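Local coordinates for GTPase activator-like protein (Chaetomium thermophilum, PDB 5HIU) that is the N-terminal alpha-helical part of TSC2, a protein that probably acts as a GTPase activator through a different region of its chain, at residues 56-61 with 89-94; 97-102 with 123-128. One frame throughout, in Å; residues are numbered along the deposited sequence.

In the fold
Both contacts lie near the N-terminal end of an elongated, all-helical chain. Contact 1 (56-61 with 89-94) comes wholly before contact 2 (97-102 with 123-128) along the chain; both belong to the DUF3384 region. Their centres are about 10 Å apart. Contact 1 joins the loop leading into helix 59-65 to the loop after helix 75-89. Contact 2 joins helix 96-107 to the end of helix 115-126. They touch directly: His59 ND1 lies 3.2 Å from Tyr102 OH, a probable hydrogen bond, and Val89 packs on Leu125. Together they tie successive helices side by side at the start of this helical array.

Contact 1. Residues 56-61 with 89-94; sequences NPVHAI and VKYPNS
The ring of Tyr91 meets residues 56-58 obliquely. Asn56 O lies 3.0 Å from Tyr91 CE1, and Pro57 CA lies 4.0 Å from the same carbon. Val58 CG1 also comes in at a slant, near CD1 and CG. One face of the ring carries Asn93 N from its own loop, about 4.0 Å above the plane and offset toward the rim. Ser94 OG lies at the edge, in the ring plane. Tyr91 CG is anti to the backbone N (chi1 -177°), which carries the ring across to the Asn56-Pro57 backbone. The side chains of Val58 and Tyr91 run past one another, pointing opposite ways. Both methyls of Val58 reach the base of the tyrosine, with CG1 3.9 Å and CG2 4.0 Å from Tyr91 CB. The contact is therefore mainly van der Waals packing of an aromatic side chain on the extended Asn56-Pro57 backbone and a valine.

Pro92, Asn93 and Ser94 make an inverse gamma turn, closed by a weak bond from Ser94 N to Pro92 O. Buried Val58 also touches Cys88 of helix 75-89 and Tyr102 of helix 96-107. Asn56 in turn touches Gln24 of helix 22-33.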
# COMPACT_ATOMS: atom_id res chain seq x y z
N ASN A 56 -36.43 3.83 -18.34
CA ASN A 56 -37.05 5.14 -18.41
C ASN A 56 -36.11 6.28 -18.00
O ASN A 56 -35.19 6.08 -17.19
CB ASN A 56 -38.35 5.14 -17.62
CG ASN A 56 -39.42 4.29 -18.28
OD1 ASN A 56 -39.11 3.22 -18.84
ND2 ASN A 56 -40.66 4.75 -18.25
N PRO A 57 -36.34 7.49 -18.56
CA PRO A 57 -35.44 8.63 -18.43
C PRO A 57 -35.46 9.24 -17.03
O PRO A 57 -36.48 9.72 -16.55
CB PRO A 57 -35.98 9.63 -19.44
CG PRO A 57 -37.43 9.33 -19.50
CD PRO A 57 -37.57 7.85 -19.30
N VAL A 58 -34.30 9.24 -16.40
CA VAL A 58 -34.18 9.75 -15.06
C VAL A 58 -33.83 11.24 -15.04
O VAL A 58 -33.80 11.86 -13.99
CB VAL A 58 -33.14 8.93 -14.25
CG1 VAL A 58 -33.40 7.43 -14.43
CG2 VAL A 58 -31.70 9.29 -14.63
N HIS A 59 -33.58 11.83 -16.21
CA HIS A 59 -33.00 13.17 -16.26
C HIS A 59 -33.81 14.26 -15.55
O HIS A 59 -33.25 15.06 -14.80
CB HIS A 59 -32.77 13.60 -17.70
CG HIS A 59 -31.89 14.80 -17.82
ND1 HIS A 59 -30.72 14.93 -17.11
CD2 HIS A 59 -31.98 15.90 -18.60
CE1 HIS A 59 -30.13 16.07 -17.44
NE2 HIS A 59 -30.88 16.67 -18.35
N ALA A 60 -35.12 14.32 -15.80
CA ALA A 60 -35.96 15.36 -15.20
C ALA A 60 -36.23 15.05 -13.72
O ALA A 60 -36.35 15.95 -12.88
CB ALA A 60 -37.26 15.49 -15.97
N ILE A 61 -36.29 13.76 -13.41
CA ILE A 61 -36.32 13.29 -12.04
C ILE A 61 -35.07 13.77 -11.29
O ILE A 61 -35.14 14.19 -10.14
CB ILE A 61 -36.45 11.75 -11.98
CG1 ILE A 61 -37.81 11.29 -12.53
CG2 ILE A 61 -36.30 11.24 -10.56
CD1 ILE A 61 -37.88 9.83 -12.90
N VAL A 89 -28.53 7.31 -11.24
CA VAL A 89 -27.25 7.24 -11.93
C VAL A 89 -27.04 5.88 -12.59
O VAL A 89 -26.29 5.80 -13.54
CB VAL A 89 -26.06 7.56 -11.02
CG1 VAL A 89 -26.10 9.02 -10.61
CG2 VAL A 89 -26.01 6.66 -9.79
N LYS A 90 -27.70 4.84 -12.10
CA LYS A 90 -27.60 3.49 -12.68
C LYS A 90 -28.08 3.44 -14.13
O LYS A 90 -27.56 2.67 -14.92
CB LYS A 90 -28.35 2.47 -11.81
CG LYS A 90 -27.66 2.20 -10.49
CD LYS A 90 -28.58 1.59 -9.44
CE LYS A 90 -27.81 1.39 -8.13
NZ LYS A 90 -28.54 0.72 -7.02
N TYR A 91 -29.05 4.28 -14.47
CA TYR A 91 -29.56 4.41 -15.83
C TYR A 91 -28.43 4.29 -16.85
O TYR A 91 -27.46 5.04 -16.79
CB TYR A 91 -30.23 5.77 -15.98
CG TYR A 91 -30.88 6.07 -17.30
CD1 TYR A 91 -32.09 5.50 -17.66
CD2 TYR A 91 -30.30 6.99 -18.19
CE1 TYR A 91 -32.70 5.80 -18.86
CE2 TYR A 91 -30.91 7.30 -19.39
CZ TYR A 91 -32.11 6.70 -19.72
OH TYR A 91 -32.72 7.01 -20.91
N PRO A 92 -28.56 3.35 -17.81
CA PRO A 92 -27.43 3.03 -18.67
C PRO A 92 -27.15 4.11 -19.70
O PRO A 92 -26.02 4.61 -19.76
CB PRO A 92 -27.86 1.73 -19.36
CG PRO A 92 -29.34 1.68 -19.26
CD PRO A 92 -29.80 2.67 -18.23
N ASN A 93 -28.15 4.49 -20.49
CA ASN A 93 -27.89 5.35 -21.63
C ASN A 93 -28.01 6.84 -21.30
O ASN A 93 -28.73 7.57 -21.96
CB ASN A 93 -28.73 4.92 -22.84
CG ASN A 93 -30.22 4.92 -22.56
OD1 ASN A 93 -30.68 5.52 -21.59
ND2 ASN A 93 -30.99 4.25 -23.40
N SER A 94 -27.29 7.28 -20.27
CA SER A 94 -27.13 8.71 -20.02
C SER A 94 -26.15 9.27 -21.02
O SER A 94 -25.26 8.55 -21.45
CB SER A 94 -26.58 8.96 -18.63
OG SER A 94 -27.53 8.61 -17.66

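Contact 2. Residues 97-102 with 123-128; sequences LERSEY and EQLTNH
Arg99 reaches from helix 96-107 to the backbone carbonyl of Leu125, near the end of helix 115-126. Its NH1 donates to Leu125 O at 3.0 Å, with an N-H...O angle of 152°. The oxygen lies close to the guanidinium plane, at the edge. Seen from the carbonyl, the donor is tilted 27° from its plane. NH2 gives the same oxygen a second, weak bond at 3.3 Å from Leu125 O. The arginine chain bends at chi3 (60°), which turns the guanidinium toward this carbonyl. Thr126 CA also lies at the guanidinium edge, by NH2.

Leu125 also packs with its side chain. Its CD1 sits over one face of the guanidinium, 4.0 Å from Arg99 NH1. The same methyl is 4.1 Å from Tyr102 CB and lies near the plane of the ring, at its edge. Leu125 CD2 reaches the helix backbone, 4.1 Å from Arg99 O.

Around this, Arg99 NE donates to Ala133 O, so the guanidinium is held from a second direction. Phe135 touches both Arg99 and Leu125, and Val89 of helix 75-89 packs on Leu125 and Tyr102. One face of the Tyr102 ring has Glu98 O over its centre, 3.1 Å above the plane. Helix 115-126 ends in a Schellman motif: His128 N bonds to Glu123 O, Asn127 N bonds weakly to Gln124 O, and Asn127, with positive phi, is the C-prime residue.

All four touching residues are buried. Arg99 uses NH1, NE and, weakly, NH2 on backbone carbonyls of the helix end and the following loop. Its positive charge would probably be welcome near the negative end of the helix dipole.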
# COMPACT_ATOMS: atom_id res chain seq x y z
N LEU A 97 -22.76 14.64 -21.11
CA LEU A 97 -23.04 15.89 -20.44
C LEU A 97 -23.95 15.66 -19.24
O LEU A 97 -23.88 16.40 -18.26
CB LEU A 97 -23.72 16.88 -21.40
CG LEU A 97 -23.96 18.29 -20.85
CD1 LEU A 97 -22.65 19.09 -20.88
CD2 LEU A 97 -25.05 19.02 -21.63
N GLU A 98 -24.81 14.64 -19.33
CA GLU A 98 -25.71 14.28 -18.23
C GLU A 98 -24.92 13.62 -17.08
O GLU A 98 -25.16 13.93 -15.90
CB GLU A 98 -26.85 13.37 -18.73
CG GLU A 98 -27.96 14.13 -19.44
CD GLU A 98 -28.96 13.25 -20.20
OE1 GLU A 98 -28.61 12.11 -20.60
OE2 GLU A 98 -30.10 13.72 -20.43
N ARG A 99 -23.98 12.75 -17.43
CA ARG A 99 -23.08 12.16 -16.44
C ARG A 99 -22.26 13.22 -15.75
O ARG A 99 -21.95 13.11 -14.57
CB ARG A 99 -22.15 11.15 -17.09
CG ARG A 99 -22.83 9.85 -17.48
CD ARG A 99 -21.87 8.99 -18.24
NE ARG A 99 -20.72 8.68 -17.42
CZ ARG A 99 -20.70 7.75 -16.48
NH1 ARG A 99 -21.77 7.00 -16.24
NH2 ARG A 99 -19.61 7.55 -15.77
N SER A 100 -21.90 14.26 -16.48
CA SER A 100 -21.10 15.31 -15.89
C SER A 100 -21.89 16.04 -14.85
O SER A 100 -21.35 16.49 -13.85
CB SER A 100 -20.59 16.27 -16.95
OG SER A 100 -19.32 16.76 -16.55
N GLU A 101 -23.19 16.16 -15.05
CA GLU A 101 -24.01 16.93 -14.14
C GLU A 101 -24.33 16.13 -12.90
O GLU A 101 -24.47 16.66 -11.79
CB GLU A 101 -25.28 17.36 -14.85
CG GLU A 101 -26.01 18.47 -14.12
CD GLU A 101 -27.13 19.05 -14.95
OE1 GLU A 101 -26.92 19.31 -16.18
OE2 GLU A 101 -28.22 19.25 -14.35
N TYR A 102 -24.44 14.83 -13.09
CA TYR A 102 -24.62 13.96 -11.97
C TYR A 102 -23.36 13.97 -11.09
O TYR A 102 -23.43 14.14 -9.87
CB TYR A 102 -24.97 12.55 -12.45
CG TYR A 102 -26.21 12.49 -13.35
CD1 TYR A 102 -27.17 13.50 -13.34
CD2 TYR A 102 -26.43 11.41 -14.18
CE1 TYR A 102 -28.28 13.43 -14.16
CE2 TYR A 102 -27.54 11.33 -14.99
CZ TYR A 102 -28.46 12.34 -14.97
OH TYR A 102 -29.55 12.25 -15.77
N GLU A 123 -19.67 5.31 -6.96
CA GLU A 123 -19.43 3.93 -7.30
C GLU A 123 -20.41 3.46 -8.37
O GLU A 123 -20.00 2.84 -9.35
CB GLU A 123 -19.53 3.08 -6.03
CG GLU A 123 -19.71 1.59 -6.22
CD GLU A 123 -19.96 0.90 -4.90
OE1 GLU A 123 -19.04 0.93 -4.07
OE2 GLU A 123 -21.07 0.35 -4.68
N GLN A 124 -21.70 3.78 -8.19
CA GLN A 124 -22.73 3.38 -9.15
C GLN A 124 -22.67 4.18 -10.41
O GLN A 124 -22.93 3.64 -11.47
CB GLN A 124 -24.12 3.52 -8.56
CG GLN A 124 -24.38 2.57 -7.41
CD GLN A 124 -24.19 1.10 -7.79
OE1 GLN A 124 -24.78 0.61 -8.76
NE2 GLN A 124 -23.36 0.40 -7.01
N LEU A 125 -22.34 5.46 -10.32
CA LEU A 125 -22.20 6.30 -11.51
C LEU A 125 -21.12 5.74 -12.41
O LEU A 125 -21.29 5.65 -13.63
CB LEU A 125 -21.86 7.74 -11.13
CG LEU A 125 -21.78 8.76 -12.27
CD1 LEU A 125 -23.14 8.88 -12.93
CD2 LEU A 125 -21.27 10.13 -11.85
N THR A 126 -20.01 5.34 -11.80
CA THR A 126 -18.85 4.86 -12.55
C THR A 126 -18.92 3.37 -12.86
O THR A 126 -18.11 2.87 -13.64
CB THR A 126 -17.56 5.13 -11.77
OG1 THR A 126 -17.61 4.45 -10.51
CG2 THR A 126 -17.37 6.61 -11.52
N ASN A 127 -19.87 2.65 -12.24
CA ASN A 127 -19.96 1.20 -12.38
C ASN A 127 -18.74 0.54 -11.76
O ASN A 127 -18.07 -0.27 -12.37
CB ASN A 127 -20.08 0.81 -13.86
CG ASN A 127 -20.20 -0.68 -14.07
OD1 ASN A 127 -20.76 -1.40 -13.25
ND2 ASN A 127 -19.69 -1.14 -15.18
N HIS A 128 -18.45 0.92 -10.53
CA HIS A 128 -17.28 0.43 -9.79
C HIS A 128 -15.98 0.81 -10.47
O HIS A 128 -15.06 0.02 -10.54
CB HIS A 128 -17.40 -1.08 -9.54
CG HIS A 128 -18.64 -1.45 -8.82
ND1 HIS A 128 -18.78 -1.29 -7.46
CD2 HIS A 128 -19.85 -1.88 -9.27
CE1 HIS A 128 -20.00 -1.64 -7.10
NE2 HIS A 128 -20.67 -2.01 -8.18